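Local coordinates for gifsy-2 prophage ATP-binding sugar transporter-like protein (Salmonella typhimurium LT2, PDB 2PP6) that is of uncertain function, possibly binding ATP and taking part in sugar transport, and folds as a prophage-encoded beta barrel with a long N-terminal helix, at residues 54-59 with 86-91; 23-28 with 36-41; 30-35 with 59-64. One frame throughout, in Å; residues are numbered along the deposited sequence.

How the contacts relate
All three contacts belong to one antiparallel barrel. Contact 1, nearest the centre of the chain, joins strands 53-57 and 88-95. Contacts 2 and 3 both use strand 32-38: contact 2, partly buried and farther out, pairs its later part with strand 25-29, and contact 3, at the surface, lays the loop after strand 53-57 against its earlier part. Val-56 O accepts from Val-37 N between contacts 1 and 2, while Ser-59 belongs to both contacts 1 and 3. The chemistry changes accordingly: contact 1 joins backbone pairing to a lysine-phenylalanine contact and aliphatic packing, aromatic packing and a water supplement the backbone bonds of contact 2, and a single side-chain hydroxyl bonds contact 3.

Contact 1. Residues 54-59 with 86-91; sequences NVVVFS and NGKPQL
Val-55 and Leu-91 form a hydrogen-bonded pair between two antiparallel strands of the barrel, with Val-55 N donating to Leu-91 O (3.1 Å) and Leu-91 N to Val-55 O (2.7 Å). Val-56 and Gln-90 make the next, non-hydrogen-bonded pair. Beyond it, Val-57 N reaches Pro-89 O at 2.9 Å, but proline has no N-H to give back. Val-57 O lies instead beside carbon atoms of Pro-89 and Lys-88.

Lys-88 shows how a long chain can be apolar for most of its length. Its CB approaches Val-56 CG2 and Val-57 O, and CG continues past the same oxygen. CD then sits over the centre of the Phe-58 ring, 4.2 Å from the centroid and 6° off the ring normal, a CH-pi contact. CE remains over that face, 4.1 Å from both CD1 and CE1 of Phe-58. A bend at chi4 (62°) places NZ off-centre above the ring, 4.8 Å from the centroid, in a cation-pi interaction. The ammonium also has a long, weak ion pair with Asp-16 of helix 2-23, a helix that packs on Phe-58 as well.

Branched and apolar residues suit the other side of the strands. Val-57 CG2 meets Leu-91 CD1 at 3.8 Å and also approaches Pro-89 CB, while Pro-64 touches both Leu-91 and Pro-89. At the far end the Asn-54 and Gln-90 amide planes stand 90° apart, without a hydrogen bond between them; Asn-54 ND2 bonds weakly to Thr-92 OG1.

Main-chain bonds thus set the register, while the aromatic face and Asp-16 would probably both stabilise the lysine's positive charge where strand and helix meet.

Contact 2. Residues 23-28 with 36-41; sequences FGMKVN and VVESDF
Met-25 and Val-36 are an antiparallel hydrogen-bonded pair, CA to CA 5.2 Å, in the beta hairpin of strands 25-29 and 32-38, whose short segments here splay to 115°. Each residue donates its N-H to the other's carbonyl oxygen, and Gly-24 CA adds a CA-H...O contact to Val-36 O just before the pair.

Helix 2-23 ends immediately ahead of this hairpin. Gly-24, the first residue to leave helical geometry, has no side chain, and its CA packs directly on Val-37 CG2 (3.5 Å). The other methyl, Val-37 CG1, reaches Phe-23 CB, so one branched valine serves both residues at the helix-to-strand junction.

The Phe-23 ring runs nearly parallel to that of Phe-41, planes 9° apart, but the two are slid so far that they barely overlap. They meet through their CD1 atoms at 3.9 Å, and Phe-23 CB lies over the rim of one Phe-41 face. Large apolar side chains suit these two places because they pack on each other and, for Phe-23, on Val-37. Ser-1 of the second subunit packs on both phenylalanines.

Met-25, present as selenomethionine, is flexible enough to reach across to the partner strand: its bend at chi3 (-66°) places CE 3.5 Å from both Val-36 CG1 and Glu-38 CG. Glu-38 meets this methyl mainly through its CG, while its OE2 forms a salt bridge with Arg-73. Past the last direct backbone bond, a water bridges the end of the helix to strand 32-38, donating to Phe-23 O at 2.8 Å and accepting from Glu-38 N at 2.6 Å.

Contact 3. Residues 30-35 with 59-64; sequences NGTDCI and SGNVIP
Ser-59 OG accepts a hydrogen bond from Ile-35 N at 2.6 Å, nearly straight at 173°, and this one bond ties the loop after strand 53-57 to the middle of strand 32-38. That strand belongs to the antiparallel beta barrel, and the loop packs on it at the surface. The serine hydroxyl lies anti to its own carbonyl carbon (chi1 -57°), from where it also comes 3.4 Å from Cys-34 CB. A small polar residue fits here because it can approach the strand backbone closely.

Beside this bond the contact is mostly apolar. Val-62 turns both methyls to Cys-34, with CG1 and CG2 each 4.0 Å from SG. Its CG1 also meets Thr-32 CG2 at 3.5 Å, the two side chains sliding past each other in opposite directions. Threonine thus offers its methyl to the valine, a beta-branched pairing suited to extended chain. Asn-61 adds a lighter touch, its ND2 lying 3.7 Å from the same Thr-32 methyl.

Further out, the backbone positions these groups. Phe-58 N bonds to Ile-35 O, which delivers Ser-59 to its place as the chain leaves the strand. Cys-34 is paired with Val-27 in the hairpin. At the hairpin turn, Asp-33 OD1 accepts from Asn-28 ND2, while Gly-31 N donates weakly to Asn-28 OD1. Pro-64 anchors the far end of the loop segment on Pro-89 and Leu-91, and Val-62 packs on Val-57.

The Phe-58 N to Ile-35 O bond is not answered by one from Ile-35 N to Phe-58 O; Ser-59 OG accepts from that N-H. A side-chain hydroxyl thus satisfies a strand N-H beyond the end of the regular pairing, with a small apolar patch beside it.

Contact 1. Residues 54-59 with 86-91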
loop_
_atom_site.group_PDB
_atom_site.type_symbol
_atom_site.label_atom_id
_atom_site.label_comp_id
_atom_site.label_asym_id
_atom_site.label_seq_id
_atom_site.Cartn_x
_atom_site.Cartn_y
_atom_site.Cartn_z
ATOM N N ASN A 54 -17.701 21.088 0.414
ATOM C CA ASN A 54 -17.785 19.636 0.567
ATOM C C ASN A 54 -16.588 19.074 1.344
ATOM O O ASN A 54 -15.448 19.401 1.047
ATOM C CB ASN A 54 -17.871 18.995 -0.813
ATOM C CG ASN A 54 -18.863 17.871 -0.854
ATOM O OD1 ASN A 54 -18.561 16.752 -0.452
ATOM N ND2 ASN A 54 -20.071 18.166 -1.315
ATOM N N VAL A 55 -16.836 18.230 2.340
ATOM C CA VAL A 55 -15.735 17.685 3.140
ATOM C C VAL A 55 -16.023 16.291 3.663
ATOM O O VAL A 55 -17.181 15.937 3.873
ATOM C CB VAL A 55 -15.476 18.542 4.379
ATOM C CG1 VAL A 55 -15.435 20.009 4.002
ATOM C CG2 VAL A 55 -16.563 18.279 5.415
ATOM N N VAL A 56 -14.982 15.494 3.883
ATOM C CA VAL A 56 -15.221 14.178 4.449
ATOM C C VAL A 56 -14.643 14.155 5.873
ATOM O O VAL A 56 -13.577 14.705 6.138
ATOM C CB VAL A 56 -14.661 13.041 3.561
ATOM C CG1 VAL A 56 -14.223 13.586 2.247
ATOM C CG2 VAL A 56 -13.579 12.307 4.266
ATOM N N VAL A 57 -15.390 13.548 6.789
ATOM C CA VAL A 57 -15.039 13.484 8.199
ATOM C C VAL A 57 -14.134 12.323 8.576
ATOM O O VAL A 57 -14.509 11.163 8.432
ATOM C CB VAL A 57 -16.330 13.411 9.043
ATOM C CG1 VAL A 57 -16.001 13.462 10.532
ATOM C CG2 VAL A 57 -17.236 14.557 8.663
ATOM N N PHE A 58 -12.954 12.628 9.097
ATOM C CA PHE A 58 -12.024 11.571 9.471
ATOM C C PHE A 58 -12.082 11.100 10.920
ATOM O O PHE A 58 -11.870 9.925 11.191
ATOM C CB PHE A 58 -10.601 11.981 9.117
ATOM C CG PHE A 58 -10.271 11.805 7.658
ATOM C CD1 PHE A 58 -9.311 10.894 7.259
ATOM C CD2 PHE A 58 -10.935 12.547 6.681
ATOM C CE1 PHE A 58 -9.015 10.720 5.903
ATOM C CE2 PHE A 58 -10.642 12.382 5.328
ATOM C CZ PHE A 58 -9.685 11.469 4.935
ATOM N N SER A 59 -12.385 11.993 11.850
ATOM C CA SER A 59 -12.456 11.613 13.255
ATOM C C SER A 59 -13.548 10.562 13.447
ATOM O O SER A 59 -14.575 10.595 12.759
ATOM C CB SER A 59 -12.760 12.845 14.101
ATOM O OG SER A 59 -11.784 13.844 13.880
ATOM N N ASN A 86 -15.642 6.042 0.873
ATOM C CA ASN A 86 -14.876 4.939 1.429
ATOM C C ASN A 86 -15.309 4.752 2.873
ATOM O O ASN A 86 -14.480 4.592 3.777
ATOM C CB ASN A 86 -13.382 5.235 1.360
ATOM C CG ASN A 86 -12.921 5.535 -0.047
ATOM O OD1 ASN A 86 -13.375 6.492 -0.673
ATOM N ND2 ASN A 86 -12.024 4.711 -0.562
ATOM N N GLY A 87 -16.624 4.798 3.078
ATOM C CA GLY A 87 -17.182 4.606 4.401
ATOM C C GLY A 87 -17.122 5.793 5.339
ATOM O O GLY A 87 -17.468 5.656 6.507
ATOM N N LYS A 88 -16.675 6.951 4.860
ATOM C CA LYS A 88 -16.620 8.121 5.717
ATOM C C LYS A 88 -17.642 9.146 5.310
ATOM O O LYS A 88 -17.941 9.337 4.140
ATOM C CB LYS A 88 -15.247 8.758 5.693
ATOM C CG LYS A 88 -14.187 7.845 6.188
ATOM C CD LYS A 88 -12.947 8.618 6.502
ATOM C CE LYS A 88 -11.745 7.743 6.329
ATOM N NZ LYS A 88 -11.691 7.319 4.900
ATOM N N PRO A 89 -18.197 9.835 6.288
ATOM C CA PRO A 89 -19.203 10.856 6.005
ATOM C C PRO A 89 -18.706 11.964 5.087
ATOM O O PRO A 89 -17.744 12.645 5.392
ATOM C CB PRO A 89 -19.536 11.412 7.390
ATOM C CG PRO A 89 -19.193 10.295 8.309
ATOM C CD PRO A 89 -17.913 9.766 7.725
ATOM N N GLN A 90 -19.342 12.134 3.944
ATOM C CA GLN A 90 -18.954 13.228 3.084
ATOM C C GLN A 90 -20.099 14.217 3.224
ATOM O O GLN A 90 -21.205 13.936 2.778
ATOM C CB GLN A 90 -18.828 12.799 1.641
ATOM C CG GLN A 90 -18.750 14.007 0.770
ATOM C CD GLN A 90 -18.451 13.671 -0.642
ATOM O OE1 GLN A 90 -17.331 13.308 -0.974
ATOM N NE2 GLN A 90 -19.458 13.780 -1.500
ATOM N N LEU A 91 -19.827 15.364 3.843
ATOM C CA LEU A 91 -20.851 16.368 4.084
ATOM C C LEU A 91 -20.923 17.527 3.085
ATOM O O LEU A 91 -19.901 18.077 2.651
ATOM C CB LEU A 91 -20.667 16.947 5.487
ATOM C CG LEU A 91 -20.282 15.980 6.613
ATOM C CD1 LEU A 91 -20.222 16.744 7.944
ATOM C CD2 LEU A 91 -21.282 14.840 6.696
#

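Contact 2. Residues 23-28 with 36-41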
loop_
_atom_site.group_PDB
_atom_site.type_symbol
_atom_site.label_atom_id
_atom_site.label_comp_id
_atom_site.label_asym_id
_atom_site.label_seq_id
_atom_site.Cartn_x
_atom_site.Cartn_y
_atom_site.Cartn_z
ATOM N N PHE A 23 -3.706 17.017 5.490
ATOM C CA PHE A 23 -4.690 17.977 5.011
ATOM C C PHE A 23 -5.853 18.245 5.973
ATOM O O PHE A 23 -6.648 19.162 5.755
ATOM C CB PHE A 23 -5.238 17.507 3.658
ATOM C CG PHE A 23 -4.184 16.938 2.739
ATOM C CD1 PHE A 23 -3.091 17.706 2.344
ATOM C CD2 PHE A 23 -4.270 15.625 2.290
ATOM C CE1 PHE A 23 -2.103 17.177 1.519
ATOM C CE2 PHE A 23 -3.283 15.089 1.464
ATOM C CZ PHE A 23 -2.200 15.869 1.081
ATOM N N GLY A 24 -5.959 17.465 7.043
ATOM C CA GLY A 24 -7.050 17.680 7.975
ATOM C C GLY A 24 -7.178 19.075 8.580
ATOM O O GLY A 24 -6.183 19.762 8.819
HETATM N N MSE A 25 -8.421 19.491 8.817
HETATM C CA MSE A 25 -8.723 20.773 9.440
HETATM C C MSE A 25 -9.447 20.466 10.732
HETATM O O MSE A 25 -10.107 19.428 10.843
HETATM C CB MSE A 25 -9.674 21.599 8.604
HETATM C CG MSE A 25 -9.106 22.163 7.354
HETATM SE SE MSE A 25 -10.444 23.337 6.650
HETATM C CE MSE A 25 -11.790 22.022 6.232
ATOM N N LYS A 26 -9.334 21.368 11.702
ATOM C CA LYS A 26 -10.004 21.205 12.987
ATOM C C LYS A 26 -11.329 21.924 12.816
ATOM O O LYS A 26 -11.386 23.095 12.438
ATOM C CB LYS A 26 -9.162 21.826 14.092
ATOM C CG LYS A 26 -9.848 21.954 15.435
ATOM C CD LYS A 26 -9.930 20.644 16.157
ATOM C CE LYS A 26 -9.317 20.790 17.534
ATOM N NZ LYS A 26 -9.928 21.922 18.276
ATOM N N VAL A 27 -12.407 21.224 13.087
ATOM C CA VAL A 27 -13.703 21.812 12.839
ATOM C C VAL A 27 -14.716 21.386 13.887
ATOM O O VAL A 27 -14.585 20.320 14.484
ATOM C CB VAL A 27 -14.143 21.388 11.411
ATOM C CG1 VAL A 27 -15.382 20.503 11.451
ATOM C CG2 VAL A 27 -14.313 22.592 10.553
ATOM N N ASN A 28 -15.727 22.213 14.116
ATOM C CA ASN A 28 -16.730 21.881 15.106
ATOM C C ASN A 28 -18.035 21.502 14.430
ATOM O O ASN A 28 -18.587 22.289 13.661
ATOM C CB ASN A 28 -16.945 23.060 16.059
ATOM C CG ASN A 28 -17.803 22.693 17.258
ATOM O OD1 ASN A 28 -19.019 22.494 17.137
ATOM N ND2 ASN A 28 -17.171 22.593 18.430
ATOM N N VAL A 36 -11.534 17.210 9.583
ATOM C CA VAL A 36 -12.211 17.033 8.327
ATOM C C VAL A 36 -11.228 17.372 7.209
ATOM O O VAL A 36 -10.259 18.091 7.427
ATOM C CB VAL A 36 -13.468 17.957 8.345
ATOM C CG1 VAL A 36 -13.298 19.128 7.397
ATOM C CG2 VAL A 36 -14.712 17.136 8.080
ATOM N N VAL A 37 -11.435 16.836 6.021
ATOM C CA VAL A 37 -10.532 17.169 4.928
ATOM C C VAL A 37 -11.365 17.626 3.741
ATOM O O VAL A 37 -12.333 16.958 3.363
ATOM C CB VAL A 37 -9.634 15.962 4.531
ATOM C CG1 VAL A 37 -8.828 16.293 3.290
ATOM C CG2 VAL A 37 -8.682 15.620 5.685
ATOM N N GLU A 38 -11.005 18.780 3.178
ATOM C CA GLU A 38 -11.715 19.326 2.031
ATOM C C GLU A 38 -11.656 18.351 0.864
ATOM O O GLU A 38 -10.619 17.733 0.611
ATOM C CB GLU A 38 -11.124 20.675 1.638
ATOM C CG GLU A 38 -11.253 21.687 2.761
ATOM C CD GLU A 38 -11.511 23.108 2.273
ATOM O OE1 GLU A 38 -12.497 23.321 1.524
ATOM O OE2 GLU A 38 -10.732 24.014 2.649
ATOM N N SER A 39 -12.777 18.202 0.164
ATOM C CA SER A 39 -12.846 17.276 -0.960
ATOM C C SER A 39 -11.924 17.650 -2.096
ATOM O O SER A 39 -11.641 16.835 -2.962
ATOM C CB SER A 39 -14.278 17.171 -1.472
ATOM O OG SER A 39 -15.073 16.429 -0.560
ATOM N N ASP A 40 -11.450 18.887 -2.093
ATOM C CA ASP A 40 -10.541 19.339 -3.134
ATOM C C ASP A 40 -9.352 18.389 -3.156
ATOM O O ASP A 40 -8.963 17.900 -4.204
ATOM C CB ASP A 40 -10.059 20.758 -2.831
ATOM C CG ASP A 40 -11.192 21.685 -2.412
ATOM O OD1 ASP A 40 -10.923 22.884 -2.185
ATOM O OD2 ASP A 40 -12.348 21.220 -2.305
ATOM N N PHE A 41 -8.804 18.118 -1.977
ATOM C CA PHE A 41 -7.646 17.246 -1.811
ATOM C C PHE A 41 -7.858 15.758 -2.082
ATOM O O PHE A 41 -6.888 15.003 -2.119
ATOM C CB PHE A 41 -7.118 17.370 -0.386
ATOM C CG PHE A 41 -6.702 18.754 -0.007
ATOM C CD1 PHE A 41 -5.445 19.235 -0.352
ATOM C CD2 PHE A 41 -7.563 19.581 0.703
ATOM C CE1 PHE A 41 -5.055 20.517 0.004
ATOM C CE2 PHE A 41 -7.182 20.864 1.063
ATOM C CZ PHE A 41 -5.928 21.331 0.715
HETATM O O HOH W 1 -8.773 19.778 4.054
#

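Contact 3. Residues 30-35 with 59-64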
loop_
_atom_site.group_PDB
_atom_site.type_symbol
_atom_site.label_atom_id
_atom_site.label_comp_id
_atom_site.label_asym_id
_atom_site.label_seq_id
_atom_site.Cartn_x
_atom_site.Cartn_y
_atom_site.Cartn_z
ATOM N N ASN A 30 -21.853 20.136 15.287
ATOM C CA ASN A 30 -22.851 19.975 16.326
ATOM C C ASN A 30 -22.271 19.926 17.739
ATOM O O ASN A 30 -22.622 19.070 18.539
ATOM C CB ASN A 30 -23.699 18.739 16.074
ATOM C CG ASN A 30 -24.992 18.791 16.830
ATOM O OD1 ASN A 30 -25.638 19.836 16.876
ATOM N ND2 ASN A 30 -25.384 17.677 17.429
ATOM N N GLY A 31 -21.372 20.849 18.045
ATOM C CA GLY A 31 -20.806 20.893 19.381
ATOM C C GLY A 31 -19.583 20.043 19.646
ATOM O O GLY A 31 -19.018 20.140 20.729
ATOM N N THR A 32 -19.173 19.215 18.686
ATOM C CA THR A 32 -18.002 18.365 18.865
ATOM C C THR A 32 -16.881 18.731 17.893
ATOM O O THR A 32 -17.104 18.869 16.689
ATOM C CB THR A 32 -18.336 16.875 18.628
ATOM O OG1 THR A 32 -19.523 16.509 19.339
ATOM C CG2 THR A 32 -17.201 16.006 19.110
ATOM N N ASP A 33 -15.675 18.875 18.424
ATOM C CA ASP A 33 -14.535 19.198 17.587
ATOM C C ASP A 33 -14.035 17.934 16.902
ATOM O O ASP A 33 -14.030 16.865 17.498
ATOM C CB ASP A 33 -13.439 19.829 18.427
ATOM C CG ASP A 33 -13.865 21.157 19.015
ATOM O OD1 ASP A 33 -14.482 21.966 18.274
ATOM O OD2 ASP A 33 -13.579 21.394 20.212
ATOM N N CYS A 34 -13.640 18.053 15.642
ATOM C CA CYS A 34 -13.159 16.900 14.887
ATOM C C CYS A 34 -12.368 17.291 13.635
ATOM O O CYS A 34 -12.325 18.458 13.256
ATOM C CB CYS A 34 -14.341 16.025 14.483
ATOM S SG CYS A 34 -15.563 16.911 13.526
ATOM N N ILE A 35 -11.751 16.309 12.992
ATOM C CA ILE A 35 -10.944 16.593 11.815
ATOM C C ILE A 35 -11.659 16.285 10.510
ATOM O O ILE A 35 -12.290 15.235 10.320
ATOM C CB ILE A 35 -9.560 15.845 11.867
ATOM C CG1 ILE A 35 -8.562 16.631 12.719
ATOM C CG2 ILE A 35 -8.940 15.760 10.469
ATOM C CD1 ILE A 35 -9.024 16.986 14.077
ATOM N N SER A 59 -12.385 11.993 11.850
ATOM C CA SER A 59 -12.456 11.613 13.255
ATOM C C SER A 59 -13.548 10.562 13.447
ATOM O O SER A 59 -14.575 10.595 12.759
ATOM C CB SER A 59 -12.760 12.845 14.101
ATOM O OG SER A 59 -11.784 13.844 13.880
ATOM N N GLY A 60 -13.336 9.626 14.373
ATOM C CA GLY A 60 -14.337 8.593 14.599
ATOM C C GLY A 60 -15.223 8.897 15.789
ATOM O O GLY A 60 -16.019 8.062 16.196
ATOM N N ASN A 61 -15.102 10.100 16.343
ATOM C CA ASN A 61 -15.877 10.444 17.522
ATOM C C ASN A 61 -17.114 11.294 17.270
ATOM O O ASN A 61 -17.713 11.797 18.214
ATOM C CB ASN A 61 -14.972 11.117 18.567
ATOM C CG ASN A 61 -14.490 12.491 18.137
ATOM O OD1 ASN A 61 -14.055 12.672 17.005
ATOM N ND2 ASN A 61 -14.539 13.455 19.050
ATOM N N VAL A 62 -17.500 11.435 16.003
ATOM C CA VAL A 62 -18.693 12.202 15.635
ATOM C C VAL A 62 -19.546 11.439 14.639
ATOM O O VAL A 62 -19.052 10.578 13.904
ATOM C CB VAL A 62 -18.360 13.581 14.975
ATOM C CG1 VAL A 62 -17.657 14.483 15.960
ATOM C CG2 VAL A 62 -17.492 13.378 13.759
ATOM N N ILE A 63 -20.835 11.759 14.633
ATOM C CA ILE A 63 -21.801 11.173 13.693
ATOM C C ILE A 63 -22.578 12.365 13.144
ATOM O O ILE A 63 -23.619 12.741 13.687
ATOM C CB ILE A 63 -22.813 10.223 14.373
ATOM C CG1 ILE A 63 -22.600 10.220 15.882
ATOM C CG2 ILE A 63 -22.668 8.829 13.808
ATOM C CD1 ILE A 63 -23.568 9.332 16.627
ATOM N N PRO A 64 -22.077 12.982 12.063
ATOM C CA PRO A 64 -22.756 14.140 11.478
ATOM C C PRO A 64 -24.171 13.863 10.978
ATOM O O PRO A 64 -24.488 12.752 10.569
ATOM C CB PRO A 64 -21.803 14.564 10.367
ATOM C CG PRO A 64 -21.172 13.280 9.952
ATOM C CD PRO A 64 -20.889 12.615 11.272
#